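PDB 4FX0: probable transcriptional repressor protein from Mycobacterium tuberculosis, which acts as an oxidation-sensing, redox-dependent MarR-family transcription factor that probably binds DNA through a helix-turn-helix domain to repress its target genes. Local coordinates for the interface of chains A and B. Sequence-based numbering; all coordinates share one arbitrary frame. Chains: chain A/B, Probable transcriptional repressor protein.

The interface of chains A and B. Residues chain A 116, 126, 130; chain B 4-6, 10.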
loop_
_atom_site.group_PDB
_atom_site.type_symbol
_atom_site.label_atom_id
_atom_site.label_comp_id
_atom_site.label_asym_id
_atom_site.label_seq_id
_atom_site.Cartn_x
_atom_site.Cartn_y
_atom_site.Cartn_z
ATOM N N GLN A 116 9.536 -0.267 15.532
ATOM C CA GLN A 116 8.311 0.469 15.814
ATOM C C GLN A 116 8.650 1.763 16.537
ATOM O O GLN A 116 8.034 2.802 16.303
ATOM C CB GLN A 116 7.366 -0.374 16.672
ATOM C CG GLN A 116 6.118 0.356 17.145
ATOM C CD GLN A 116 5.134 0.629 16.024
ATOM O OE1 GLN A 116 5.322 0.184 14.892
ATOM N NE2 GLN A 116 4.072 1.363 16.336
ATOM N N TRP A 126 2.749 9.959 17.744
ATOM C CA TRP A 126 2.427 8.776 16.957
ATOM C C TRP A 126 0.968 8.340 17.105
ATOM O O TRP A 126 0.288 8.105 16.108
ATOM C CB TRP A 126 3.371 7.614 17.277
ATOM C CG TRP A 126 2.900 6.323 16.692
ATOM C CD1 TRP A 126 2.619 5.171 17.364
ATOM C CD2 TRP A 126 2.624 6.061 15.313
ATOM N NE1 TRP A 126 2.197 4.201 16.487
ATOM C CE2 TRP A 126 2.190 4.724 15.217
ATOM C CE3 TRP A 126 2.707 6.824 14.143
ATOM C CZ2 TRP A 126 1.841 4.134 14.007
ATOM C CZ3 TRP A 126 2.362 6.238 12.941
ATOM C CH2 TRP A 126 1.934 4.906 12.882
ATOM N N ARG A 130 -1.367 8.010 13.989
ATOM C CA ARG A 130 -1.888 6.662 13.798
ATOM C C ARG A 130 -3.399 6.733 13.656
ATOM O O ARG A 130 -3.977 6.174 12.725
ATOM C CB ARG A 130 -1.527 5.757 14.977
ATOM C CG ARG A 130 -1.697 4.274 14.675
ATOM C CD ARG A 130 -2.097 3.484 15.911
ATOM N NE ARG A 130 -3.505 3.677 16.249
ATOM C CZ ARG A 130 -4.494 2.910 15.798
ATOM N NH1 ARG A 130 -4.232 1.893 14.988
ATOM N NH2 ARG A 130 -5.746 3.160 16.159
ATOM N N ASP B 4 -1.854 -3.656 17.435
ATOM C CA ASP B 4 -2.837 -2.814 16.752
ATOM C C ASP B 4 -2.224 -1.502 16.287
ATOM O O ASP B 4 -2.675 -0.896 15.321
ATOM C CB ASP B 4 -4.011 -2.531 17.699
ATOM C CG ASP B 4 -4.863 -1.359 17.253
ATOM O OD1 ASP B 4 -5.032 -1.183 16.040
ATOM O OD2 ASP B 4 -5.341 -0.594 18.113
ATOM N N GLU B 5 -1.183 -1.069 16.980
ATOM C CA GLU B 5 -0.579 0.228 16.709
ATOM C C GLU B 5 0.634 0.184 15.782
ATOM O O GLU B 5 1.197 1.233 15.461
ATOM C CB GLU B 5 -0.200 0.929 18.018
ATOM C CG GLU B 5 -1.383 1.479 18.791
ATOM C CD GLU B 5 -0.986 2.575 19.761
ATOM O OE1 GLU B 5 0.225 2.840 19.902
ATOM O OE2 GLU B 5 -1.885 3.180 20.381
ATOM N N CYS B 6 1.041 -1.008 15.353
ATOM C CA CYS B 6 2.173 -1.122 14.437
ATOM C C CYS B 6 2.020 -0.169 13.252
ATOM O O CYS B 6 1.031 -0.233 12.521
ATOM C CB CYS B 6 2.327 -2.564 13.951
ATOM S SG CYS B 6 3.463 -2.763 12.558
ATOM N N THR B 10 -0.960 -0.700 10.452
ATOM C CA THR B 10 -2.060 0.243 10.282
ATOM C C THR B 10 -2.019 0.920 8.918
ATOM O O THR B 10 -3.040 1.022 8.234
ATOM C CB THR B 10 -2.055 1.334 11.371
ATOM O OG1 THR B 10 -0.952 2.222 11.159
ATOM C CG2 THR B 10 -1.949 0.710 12.753
#
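The indole ring of A:Trp126 meets the backbone carbonyl oxygen of B:Glu5 at its edge and in the ring plane, while the CB methylene of A:Arg130, one helical turn on in the same chain, covers one face near the rim. At that edge the indole NE1 of A:Trp126 makes a weak, bent hydrogen bond to B:Glu5 O at 3.3 Å, 135° at the hydrogen. The carboxamide NE2 of A:Gln116 gives the same oxygen B:Glu5 O a second weak bond at 3.0 Å, so two side chains from different helices converge on one carbonyl. With CG of A:Gln116 anti to the backbone N (chi1 174°) and the chain bent at chi2, the amide comes beside the backbone of B:Cys6, where OE1 lies 3.4 Å from the B:Cys6 CA. The carboxylate of B:Glu5 stands steeply to the indole, whereas it lies nearly parallel to the guanidinium of A:Arg130, with planes 6° apart. Here the contact is apolar: the methylenes A:Arg130 CD and B:Glu5 CG pack at 3.6 Å where the two side chains cross. Bends at chi2 and chi3 carry the arginine on to B:Asp4, where NH1 forms a salt bridge with the carboxylate OD1 of B:Asp4 at 3.3 Å. The methyl CG2 of B:Thr10 lies 3.4 Å from A:Arg130 NH1, the two side chains crossing at about a right angle. B:Asp4 and B:Glu5 are poorly ordered, so the salt bridge and the bonds to B:Glu5 O are placed with less certainty. The N-terminal segment of chain B and the start of its helix 7-26 thus lie against helices 99-119 and 126-142 of chain A, in one patch of the two-fold symmetric dimer interface, repeated with the chains exchanged, as is typical of MarR regulators.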